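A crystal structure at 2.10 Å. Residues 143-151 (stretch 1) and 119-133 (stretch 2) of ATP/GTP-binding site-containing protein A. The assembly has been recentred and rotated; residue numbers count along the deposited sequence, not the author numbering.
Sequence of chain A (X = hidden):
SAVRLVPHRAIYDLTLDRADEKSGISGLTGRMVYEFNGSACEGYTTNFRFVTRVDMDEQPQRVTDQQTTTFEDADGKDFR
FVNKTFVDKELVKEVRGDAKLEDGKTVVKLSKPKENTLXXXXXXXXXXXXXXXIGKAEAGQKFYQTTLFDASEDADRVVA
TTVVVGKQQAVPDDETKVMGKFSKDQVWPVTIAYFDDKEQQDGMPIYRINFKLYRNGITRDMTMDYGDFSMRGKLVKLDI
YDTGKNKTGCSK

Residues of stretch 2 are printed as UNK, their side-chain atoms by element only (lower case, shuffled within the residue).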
# COMPACT_ATOMS: atom_id res chain seq x y z
N PHE A 143 -10.91 5.91 -14.88
CA PHE A 143 -10.17 4.75 -15.33
C PHE A 143 -8.84 5.18 -15.94
O PHE A 143 -8.83 6.03 -16.81
CB PHE A 143 -11.00 4.02 -16.38
CG PHE A 143 -10.92 2.53 -16.30
CD1 PHE A 143 -9.84 1.87 -16.81
CD2 PHE A 143 -11.95 1.81 -15.75
CE1 PHE A 143 -9.77 0.50 -16.76
CE2 PHE A 143 -11.89 0.43 -15.70
CZ PHE A 143 -10.80 -0.22 -16.20
N TYR A 144 -7.73 4.60 -15.51
CA TYR A 144 -6.43 4.94 -16.07
C TYR A 144 -5.34 3.91 -15.80
O TYR A 144 -5.47 3.09 -14.94
CB TYR A 144 -5.98 6.37 -15.71
CG TYR A 144 -5.63 6.62 -14.27
CD1 TYR A 144 -4.33 6.46 -13.81
CD2 TYR A 144 -6.58 7.05 -13.38
CE1 TYR A 144 -4.01 6.70 -12.50
CE2 TYR A 144 -6.26 7.29 -12.07
CZ TYR A 144 -4.98 7.11 -11.64
OH TYR A 144 -4.68 7.35 -10.35
N GLN A 145 -4.27 3.97 -16.57
CA GLN A 145 -3.16 3.06 -16.45
C GLN A 145 -1.89 3.86 -16.19
O GLN A 145 -1.72 4.94 -16.73
CB GLN A 145 -3.00 2.23 -17.71
CG GLN A 145 -4.12 1.24 -17.96
CD GLN A 145 -3.75 0.18 -18.97
OE1 GLN A 145 -2.98 0.42 -19.88
NE2 GLN A 145 -4.28 -1.00 -18.79
N THR A 146 -1.04 3.31 -15.34
CA THR A 146 0.20 3.95 -14.96
C THR A 146 1.13 2.91 -14.39
O THR A 146 0.83 1.73 -14.40
CB THR A 146 -0.02 5.11 -13.99
OG1 THR A 146 1.21 5.81 -13.82
CG2 THR A 146 -0.50 4.62 -12.67
N THR A 147 2.29 3.36 -13.94
CA THR A 147 3.29 2.48 -13.35
C THR A 147 3.65 2.99 -11.99
O THR A 147 3.29 4.10 -11.64
CB THR A 147 4.58 2.47 -14.15
OG1 THR A 147 5.07 3.81 -14.23
CG2 THR A 147 4.34 1.95 -15.52
N LEU A 148 4.32 2.17 -11.21
CA LEU A 148 4.76 2.58 -9.89
C LEU A 148 5.94 1.76 -9.40
O LEU A 148 6.11 0.63 -9.81
CB LEU A 148 3.62 2.39 -8.91
CG LEU A 148 3.91 2.57 -7.43
CD1 LEU A 148 3.99 4.05 -7.12
CD2 LEU A 148 2.80 1.95 -6.61
N PHE A 149 6.74 2.34 -8.52
CA PHE A 149 7.84 1.64 -7.88
C PHE A 149 7.52 1.83 -6.42
O PHE A 149 7.47 2.95 -5.95
CB PHE A 149 9.20 2.25 -8.18
CG PHE A 149 10.33 1.55 -7.49
CD1 PHE A 149 10.71 0.29 -7.88
CD2 PHE A 149 10.97 2.13 -6.43
CE1 PHE A 149 11.72 -0.37 -7.24
CE2 PHE A 149 12.00 1.47 -5.78
CZ PHE A 149 12.37 0.22 -6.19
N ASP A 150 7.26 0.75 -5.69
CA ASP A 150 6.91 0.89 -4.29
C ASP A 150 7.88 0.24 -3.30
O ASP A 150 7.72 0.35 -2.10
CB ASP A 150 5.48 0.40 -4.07
CG ASP A 150 5.29 -1.03 -4.46
OD1 ASP A 150 6.24 -1.65 -4.94
OD2 ASP A 150 4.17 -1.54 -4.30
N ALA A 151 8.88 -0.45 -3.83
CA ALA A 151 9.88 -1.10 -3.00
C ALA A 151 9.28 -2.17 -2.12
O ALA A 151 9.76 -2.42 -1.02
CB ALA A 151 10.64 -0.09 -2.14
N UNK A 119 19.25 -0.13 -13.14
CA UNK A 119 18.55 0.81 -13.99
C UNK A 119 17.19 0.22 -14.37
O UNK A 119 17.12 -0.85 -14.99
o UNK A 119 21.10 2.61 -15.88
c UNK A 119 19.36 1.12 -15.24
c UNK A 119 20.13 2.40 -15.12
o UNK A 119 19.74 3.21 -14.25
N UNK A 120 16.12 0.91 -14.00
CA UNK A 120 14.78 0.47 -14.35
C UNK A 120 14.07 1.55 -15.15
O UNK A 120 14.58 2.66 -15.34
c UNK A 120 13.96 0.13 -13.10
c UNK A 120 14.32 -1.09 -12.28
c UNK A 120 13.25 -1.31 -11.24
c UNK A 120 14.44 -2.28 -13.20
N UNK A 121 12.87 1.22 -15.61
CA UNK A 121 12.04 2.12 -16.40
C UNK A 121 11.65 3.31 -15.55
O UNK A 121 11.32 3.15 -14.39
c UNK A 121 9.63 2.23 -17.34
c UNK A 121 8.32 1.45 -17.39
n UNK A 121 7.53 -0.93 -17.47
c UNK A 121 8.51 0.07 -17.99
c UNK A 121 10.79 1.36 -16.87
N UNK A 122 11.67 4.50 -16.12
CA UNK A 122 11.32 5.68 -15.37
C UNK A 122 9.90 5.59 -14.88
O UNK A 122 9.02 5.15 -15.61
N UNK A 123 9.66 6.01 -13.64
CA UNK A 123 8.34 5.91 -13.05
C UNK A 123 8.06 6.96 -12.00
O UNK A 123 8.61 8.03 -12.04
o UNK A 123 6.70 4.39 -12.11
c UNK A 123 8.06 4.50 -12.51
c UNK A 123 8.92 4.21 -11.34
N UNK A 124 7.16 6.63 -11.08
CA UNK A 124 6.79 7.51 -9.98
C UNK A 124 6.83 6.71 -8.67
O UNK A 124 6.98 5.51 -8.68
n UNK A 124 1.88 7.40 -10.49
c UNK A 124 5.47 8.22 -10.21
o UNK A 124 2.96 9.25 -9.91
c UNK A 124 2.98 8.08 -10.24
c UNK A 124 4.27 7.33 -10.36
N UNK A 125 6.73 7.41 -7.56
CA UNK A 125 6.78 6.75 -6.28
C UNK A 125 5.46 6.87 -5.58
O UNK A 125 4.61 7.62 -5.99
c UNK A 125 10.13 8.04 -6.35
c UNK A 125 10.90 5.56 -7.08
c UNK A 125 11.34 7.84 -6.95
c UNK A 125 11.72 6.60 -7.33
c UNK A 125 9.69 5.77 -6.47
c UNK A 125 7.98 7.23 -5.44
c UNK A 125 9.31 7.00 -6.09
N UNK A 126 5.31 6.18 -4.45
CA UNK A 126 4.01 6.09 -3.80
C UNK A 126 3.33 7.38 -3.43
O UNK A 126 2.12 7.44 -3.62
c UNK A 126 4.32 5.30 -2.54
c UNK A 126 5.44 4.43 -2.94
c UNK A 126 6.27 5.24 -3.88
N UNK A 127 4.01 8.36 -2.89
CA UNK A 127 3.28 9.57 -2.60
C UNK A 127 2.79 10.29 -3.86
O UNK A 127 1.69 10.79 -3.87
c UNK A 127 4.00 10.51 -1.65
o UNK A 127 4.10 9.87 -0.38
c UNK A 127 3.22 11.77 -1.48
N UNK A 128 3.62 10.35 -4.89
CA UNK A 128 3.22 11.02 -6.12
C UNK A 128 2.05 10.29 -6.76
O UNK A 128 1.05 10.90 -7.08
c UNK A 128 4.42 12.31 -7.95
n UNK A 128 7.20 16.05 -8.78
c UNK A 128 5.18 13.42 -7.26
c UNK A 128 6.53 15.37 -7.87
n UNK A 128 5.95 14.23 -8.19
c UNK A 128 4.38 11.07 -7.09
n UNK A 128 6.45 15.84 -6.63
N UNK A 129 2.17 8.98 -6.87
CA UNK A 129 1.10 8.13 -7.38
C UNK A 129 -0.19 8.32 -6.60
O UNK A 129 -1.27 8.38 -7.18
n UNK A 129 -0.60 5.42 -7.45
c UNK A 129 1.57 6.69 -7.31
c UNK A 129 -1.17 4.48 -8.19
n UNK A 129 -0.31 4.11 -9.13
c UNK A 129 0.84 4.85 -8.99
c UNK A 129 0.65 5.69 -7.95
N UNK A 130 -0.09 8.41 -5.29
CA UNK A 130 -1.27 8.64 -4.50
C UNK A 130 -1.81 9.99 -4.89
O UNK A 130 -2.99 10.12 -5.13
c UNK A 130 -0.65 5.22 -3.50
c UNK A 130 -0.96 8.55 -3.01
c UNK A 130 -1.95 7.65 -2.26
se UNK A 130 -2.43 5.94 -3.12
N UNK A 131 -0.93 10.99 -5.01
CA UNK A 131 -1.38 12.34 -5.34
C UNK A 131 -2.04 12.39 -6.71
O UNK A 131 -3.05 13.07 -6.90
c UNK A 131 -0.21 13.32 -5.30
c UNK A 131 0.24 13.67 -3.92
o UNK A 131 1.10 15.79 -3.33
o UNK A 131 2.39 14.47 -4.51
c UNK A 131 1.32 14.72 -3.92
N UNK A 132 -1.48 11.66 -7.67
CA UNK A 132 -2.06 11.59 -9.00
C UNK A 132 -3.42 10.90 -8.98
O UNK A 132 -4.30 11.22 -9.77
o UNK A 132 -0.62 8.51 -11.53
c UNK A 132 -0.69 9.67 -11.99
c UNK A 132 -1.58 10.63 -11.29
o UNK A 132 -0.03 10.08 -12.98
c UNK A 132 -1.11 10.84 -9.91
N UNK A 133 -3.57 9.90 -8.12
CA UNK A 133 -4.85 9.24 -7.99
C UNK A 133 -5.91 10.22 -7.53
O UNK A 133 -7.01 10.26 -8.08
c UNK A 133 -5.93 7.36 -6.43
c UNK A 133 -4.72 8.07 -7.03
c UNK A 133 -7.04 7.16 -7.42
c UNK A 133 -5.45 6.03 -5.95

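Position 119 carries two carbons, the second bearing two oxygens. It touches nothing on stretch 1. This is D119.

Position 120 has four carbons, forked at the second. One tip lies 4.4 Å from F149 CE1. This is L120, and the tip is CD1.

Position 121 has four carbons in a row ending in nitrogen, the pattern of lysine. K121 is exposed, and its CD lies 4.4 Å from T147 CG2.

Position 122 has no side-chain atoms, so it is G122.

Position 123 has one carbon carrying one oxygen and one carbon. The oxygen is 2.7 Å from T147 OG1. This is T123. Its OG1 and T147 OG1 form a hydrogen bond in which either could be the donor. T123 CG2 packs 3.7 Å from F149 CB.

Position 124 has three carbons, the third carrying one oxygen and one nitrogen. This is Q124. Its CG lies 3.6 Å from T147 O. Its backbone O accepts a hydrogen bond from F149 N at 3.2 Å.

Position 125 has one carbon, then a six-carbon ring, with no hydroxyl. This is F125, at the N-cap position. Its CE1 is 3.5 Å from F149 CD2. The two rings meet rim to rim, with planes at 71°.

Position 126 has three carbons closing onto the backbone N, which makes it P126. Its CD lies 3.3 Å from F149 O and 4.1 Å from L148 CD1. The helix starts here.

Position 127 has one carbon carrying an oxygen and a carbon. T127 points away from stretch 1.

Position 128 has three carbons, a nitrogen, then a carbon with two more nitrogens. R128 makes no contact.

Position 129 has one carbon and a five-membered ring of three carbons and two nitrogens. This is H129. Its CB is 3.6 Å from L148 CD1, and its NE2 is 3.6 Å from T146 CG2.

Position 130 has two carbons, selenium and a carbon, unbranched. M130 is selenomethionine.

Position 131 has three carbons, the third with two oxygens. E131 is out of reach.

Position 132 has the same pattern, but points toward stretch 1. E132 OE1 accepts a hydrogen bond from Q124 NE2 at 2.9 Å.

Position 133 has four carbons, forked at the second: L133. Its CA is 3.0 Å from Y144 OH.

The strand and helix run nearly antiparallel, at 161°. Two hydrogen bonds tie the loop before the helix to T147 and F149. Around them, L148 CD1 packs against the helix start, while F149 meets L120 and F125. Together the stretches bury 685 Å².

Stretch 2 119-133: DLKGTQFPTRHMEEL
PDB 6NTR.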